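Local structure of bifunctional GH43-CE protein (Bacteroides eggerthii, 6MLY) at residues 449-460 and 514-522. The protein probably acts as a xylan 1,4-beta-xylosidase through its family 43 glycoside hydrolase part and carries a second, carbohydrate esterase part. Sequence-based numbering, arbitrary orientation.
Sequences DFRNKVDKGYFY and ISDCRWEDI
The Tyr458 ring takes Arg518 CB over the centre of one face, a CH-pi contact with CB 4.1 Å from the ring centroid, while Tyr458 CB sits over the centre of one face of the Arg518 guanidinium. That guanidinium also lies over a face of the Tyr460 ring as a cation-pi pair, CZ 4.9 Å from the ring centroid, with NH1 displaced toward the rim and the two planes 64° apart. At its edge, Arg518 NH1 points at Phe459 O, though the modelled approach is too short to be taken at face value, and NE and NH2 both close side-on onto Glu520 OE2, NH2 at 2.9 Å from that oxygen. A bend at chi3 (96°) carries the group round to these partners. Replaced by an alanine, which keeps CB over the Tyr458 ring, Arg518 would probably leave Glu520 without its charge mate and the Tyr460 face without its cation. Strand 456-460 belongs to an antiparallel sheet of the concanavalin A-like domain, whereas strand 518-520 pairs with 533-537 in the mixed sheet of the esterase part, so the contact joins two domains. The Tyr460 hydroxyl and Ser515 OG are both held by Glu447. Farther along, Arg451 grips Asp516 end-on: NH2 meets OD1 on its syn side at 2.8 Å, and NH1 reaches OD2 from above the carboxylate plane. Asp449 shares this guanidinium, its OD1 lying 2.7 Å from Arg451 NE. Lys456 NZ donates to Glu520 O at 2.9 Å, nearly in line with the carbonyl.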
loop_
_atom_site.group_PDB
_atom_site.type_symbol
_atom_site.label_atom_id
_atom_site.label_comp_id
_atom_site.label_asym_id
_atom_site.label_seq_id
_atom_site.Cartn_x
_atom_site.Cartn_y
_atom_site.Cartn_z
ATOM N N ASP A 449 -2.416 -5.099 -0.428
ATOM C CA ASP A 449 -1.973 -6.482 -0.297
ATOM C C ASP A 449 -1.240 -6.621 1.040
ATOM O O ASP A 449 -0.101 -6.164 1.183
ATOM C CB ASP A 449 -1.098 -6.939 -1.472
ATOM C CG ASP A 449 -0.918 -8.449 -1.533
ATOM O OD1 ASP A 449 -1.714 -9.153 -0.884
ATOM O OD2 ASP A 449 0.014 -8.917 -2.216
ATOM N N PHE A 450 -1.935 -7.223 2.013
ATOM C CA PHE A 450 -1.380 -7.559 3.317
ATOM C C PHE A 450 -0.915 -9.024 3.322
ATOM O O PHE A 450 -0.195 -9.427 4.228
ATOM C CB PHE A 450 -2.404 -7.270 4.421
ATOM C CG PHE A 450 -2.900 -5.841 4.461
ATOM C CD1 PHE A 450 -2.078 -4.814 4.907
ATOM C CD2 PHE A 450 -4.184 -5.516 4.046
ATOM C CE1 PHE A 450 -2.529 -3.501 4.943
ATOM C CE2 PHE A 450 -4.633 -4.203 4.084
ATOM C CZ PHE A 450 -3.804 -3.198 4.529
ATOM N N ARG A 451 -1.305 -9.800 2.299
ATOM C CA ARG A 451 -0.944 -11.227 2.177
ATOM C C ARG A 451 0.517 -11.421 2.601
ATOM O O ARG A 451 1.425 -10.917 1.945
ATOM C CB ARG A 451 -1.116 -11.738 0.740
ATOM C CG ARG A 451 -2.560 -11.863 0.272
ATOM C CD ARG A 451 -2.724 -12.342 -1.164
ATOM N NE ARG A 451 -2.019 -11.508 -2.133
ATOM C CZ ARG A 451 -2.505 -11.129 -3.309
ATOM N NH1 ARG A 451 -3.694 -11.545 -3.709
ATOM N NH2 ARG A 451 -1.799 -10.319 -4.075
ATOM N N ASN A 452 0.723 -12.142 3.708
ATOM C CA ASN A 452 2.059 -12.438 4.236
ATOM C C ASN A 452 2.834 -11.124 4.426
ATOM O O ASN A 452 4.032 -11.051 4.161
ATOM C CB ASN A 452 2.802 -13.447 3.350
ATOM C CG ASN A 452 2.182 -14.831 3.362
ATOM O OD1 ASN A 452 2.885 -15.830 3.505
ATOM N ND2 ASN A 452 0.867 -14.906 3.214
ATOM N N LYS A 453 2.116 -10.087 4.874
ATOM C CA LYS A 453 2.665 -8.805 5.323
ATOM C C LYS A 453 3.527 -8.146 4.238
ATOM O O LYS A 453 4.473 -7.432 4.568
ATOM C CB LYS A 453 3.457 -9.003 6.623
ATOM C CG LYS A 453 2.612 -8.979 7.893
ATOM C CD LYS A 453 3.014 -10.008 8.926
ATOM C CE LYS A 453 2.632 -11.418 8.526
ATOM N NZ LYS A 453 2.751 -12.365 9.659
ATOM N N VAL A 454 3.177 -8.345 2.960
ATOM C CA VAL A 454 3.890 -7.677 1.859
ATOM C C VAL A 454 3.624 -6.165 1.969
ATOM O O VAL A 454 4.521 -5.360 1.717
ATOM C CB VAL A 454 3.539 -8.250 0.467
ATOM C CG1 VAL A 454 3.907 -9.725 0.354
ATOM C CG2 VAL A 454 2.083 -8.027 0.075
ATOM N N ASP A 455 2.395 -5.806 2.369
ATOM C CA ASP A 455 2.037 -4.471 2.863
ATOM C C ASP A 455 2.356 -3.412 1.809
ATOM O O ASP A 455 3.235 -2.573 2.018
ATOM C CB ASP A 455 2.766 -4.136 4.168
ATOM C CG ASP A 455 2.284 -4.917 5.380
ATOM O OD1 ASP A 455 1.401 -5.782 5.214
ATOM O OD2 ASP A 455 2.799 -4.647 6.479
ATOM N N LYS A 456 1.623 -3.467 0.693
ATOM C CA LYS A 456 1.837 -2.580 -0.447
ATOM C C LYS A 456 0.484 -2.023 -0.906
ATOM O O LYS A 456 -0.508 -2.759 -0.963
ATOM C CB LYS A 456 2.542 -3.331 -1.585
ATOM C CG LYS A 456 3.950 -3.825 -1.271
ATOM C CD LYS A 456 4.658 -4.491 -2.436
ATOM C CE LYS A 456 3.966 -5.744 -2.929
ATOM N NZ LYS A 456 4.887 -6.609 -3.702
ATOM N N GLY A 457 0.462 -0.721 -1.222
ATOM C CA GLY A 457 -0.727 -0.024 -1.707
ATOM C C GLY A 457 -0.541 0.465 -3.134
ATOM O O GLY A 457 0.362 1.264 -3.406
ATOM N N TYR A 458 -1.389 -0.033 -4.045
ATOM C CA TYR A 458 -1.426 0.408 -5.440
ATOM C C TYR A 458 -2.585 1.397 -5.624
ATOM O O TYR A 458 -3.711 1.118 -5.210
ATOM C CB TYR A 458 -1.610 -0.776 -6.397
ATOM C CG TYR A 458 -0.787 -2.002 -6.090
ATOM C CD1 TYR A 458 0.592 -1.936 -5.957
ATOM C CD2 TYR A 458 -1.390 -3.246 -5.960
ATOM C CE1 TYR A 458 1.348 -3.067 -5.682
ATOM C CE2 TYR A 458 -0.650 -4.386 -5.685
ATOM C CZ TYR A 458 0.723 -4.298 -5.544
ATOM O OH TYR A 458 1.439 -5.430 -5.272
ATOM N N PHE A 459 -2.299 2.536 -6.263
ATOM C CA PHE A 459 -3.310 3.542 -6.588
ATOM C C PHE A 459 -3.582 3.550 -8.096
ATOM O O PHE A 459 -2.675 3.322 -8.899
ATOM C CB PHE A 459 -2.859 4.928 -6.127
ATOM C CG PHE A 459 -2.660 5.043 -4.638
ATOM C CD1 PHE A 459 -1.424 4.784 -4.067
ATOM C CD2 PHE A 459 -3.710 5.403 -3.806
ATOM C CE1 PHE A 459 -1.245 4.888 -2.695
ATOM C CE2 PHE A 459 -3.527 5.507 -2.434
ATOM C CZ PHE A 459 -2.294 5.249 -1.880
ATOM N N TYR A 460 -4.844 3.819 -8.450
ATOM C CA TYR A 460 -5.293 3.982 -9.829
ATOM C C TYR A 460 -6.204 5.215 -9.915
ATOM O O TYR A 460 -6.723 5.675 -8.889
ATOM C CB TYR A 460 -6.094 2.769 -10.316
ATOM C CG TYR A 460 -5.437 1.417 -10.191
ATOM C CD1 TYR A 460 -5.092 0.686 -11.317
ATOM C CD2 TYR A 460 -5.218 0.835 -8.954
ATOM C CE1 TYR A 460 -4.516 -0.570 -11.219
ATOM C CE2 TYR A 460 -4.639 -0.419 -8.839
ATOM C CZ TYR A 460 -4.287 -1.125 -9.975
ATOM O OH TYR A 460 -3.723 -2.361 -9.863
ATOM N N ILE A 514 -9.307 -8.393 -4.886
ATOM C CA ILE A 514 -8.168 -7.632 -5.425
ATOM C C ILE A 514 -7.982 -8.031 -6.896
ATOM O O ILE A 514 -8.285 -9.160 -7.280
ATOM C CB ILE A 514 -6.895 -7.867 -4.578
ATOM C CG1 ILE A 514 -5.757 -6.927 -4.989
ATOM C CG2 ILE A 514 -6.462 -9.330 -4.617
ATOM C CD1 ILE A 514 -4.565 -6.957 -4.059
ATOM N N SER A 515 -7.496 -7.091 -7.713
ATOM C CA SER A 515 -7.275 -7.329 -9.155
ATOM C C SER A 515 -6.105 -8.300 -9.367
ATOM O O SER A 515 -6.225 -9.267 -10.121
ATOM C CB SER A 515 -7.044 -6.038 -9.897
ATOM O OG SER A 515 -5.816 -5.440 -9.507
ATOM N N ASP A 516 -4.987 -8.033 -8.682
ATOM C CA ASP A 516 -3.735 -8.738 -8.903
ATOM C C ASP A 516 -3.385 -8.579 -10.388
ATOM O O ASP A 516 -3.234 -9.560 -11.108
ATOM C CB ASP A 516 -3.810 -10.202 -8.446
ATOM C CG ASP A 516 -3.070 -10.521 -7.152
ATOM O OD1 ASP A 516 -2.157 -9.748 -6.778
ATOM O OD2 ASP A 516 -3.398 -11.560 -6.536
ATOM N N CYS A 517 -3.333 -7.313 -10.824
ATOM C CA CYS A 517 -2.829 -6.887 -12.125
ATOM C C CYS A 517 -1.611 -5.974 -11.925
ATOM O O CYS A 517 -1.187 -5.297 -12.854
ATOM C CB CYS A 517 -3.892 -6.123 -12.909
ATOM S SG CYS A 517 -5.449 -7.025 -13.119
ATOM N N ARG A 518 -1.071 -5.960 -10.698
ATOM C CA ARG A 518 0.044 -5.098 -10.299
ATOM C C ARG A 518 0.776 -5.754 -9.126
ATOM O O ARG A 518 0.182 -5.983 -8.075
ATOM C CB ARG A 518 -0.437 -3.701 -9.885
ATOM C CG ARG A 518 0.074 -2.562 -10.757
ATOM C CD ARG A 518 -0.521 -1.203 -10.402
ATOM N NE ARG A 518 0.296 -0.351 -9.490
ATOM C CZ ARG A 518 -0.118 0.864 -8.931
ATOM N NH1 ARG A 518 -1.357 1.277 -9.166
ATOM N NH2 ARG A 518 0.722 1.660 -8.232
ATOM N N TRP A 519 2.052 -6.080 -9.339
ATOM C CA TRP A 519 2.991 -6.383 -8.273
ATOM C C TRP A 519 4.219 -5.498 -8.474
ATOM O O TRP A 519 4.882 -5.609 -9.498
ATOM C CB TRP A 519 3.401 -7.860 -8.278
ATOM C CG TRP A 519 2.279 -8.847 -8.241
ATOM C CD1 TRP A 519 1.838 -9.539 -7.154
ATOM C CD2 TRP A 519 1.485 -9.297 -9.354
ATOM N NE1 TRP A 519 0.813 -10.375 -7.506
ATOM C CE2 TRP A 519 0.576 -10.252 -8.850
ATOM C CE3 TRP A 519 1.451 -8.990 -10.721
ATOM C CZ2 TRP A 519 -0.362 -10.891 -9.661
ATOM C CZ3 TRP A 519 0.528 -9.624 -11.524
ATOM C CH2 TRP A 519 -0.365 -10.562 -10.998
ATOM N N GLU A 520 4.510 -4.623 -7.512
ATOM C CA GLU A 520 5.692 -3.774 -7.595
ATOM C C GLU A 520 6.721 -4.231 -6.555
ATOM O O GLU A 520 6.402 -5.004 -5.658
ATOM C CB GLU A 520 5.312 -2.304 -7.417
ATOM C CG GLU A 520 4.464 -1.765 -8.556
ATOM C CD GLU A 520 4.197 -0.264 -8.511
ATOM O OE1 GLU A 520 5.103 0.487 -8.085
ATOM O OE2 GLU A 520 3.075 0.150 -8.893
ATOM N N ASP A 521 7.956 -3.742 -6.713
ATOM C CA ASP A 521 9.094 -4.051 -5.845
ATOM C C ASP A 521 9.133 -5.553 -5.530
ATOM O O ASP A 521 9.165 -5.948 -4.367
ATOM C CB ASP A 521 9.059 -3.191 -4.576
ATOM C CG ASP A 521 9.557 -1.770 -4.784
ATOM O OD1 ASP A 521 10.626 -1.610 -5.400
ATOM O OD2 ASP A 521 8.877 -0.833 -4.318
ATOM N N ILE A 522 9.127 -6.377 -6.584
ATOM C CA ILE A 522 9.372 -7.814 -6.487
ATOM C C ILE A 522 10.876 -8.035 -6.687
ATOM O O ILE A 522 11.471 -7.433 -7.575
ATOM C CB ILE A 522 8.538 -8.595 -7.526
ATOM C CG1 ILE A 522 7.030 -8.468 -7.279
ATOM C CG2 ILE A 522 8.976 -10.052 -7.600
ATOM C CD1 ILE A 522 6.489 -9.400 -6.215
#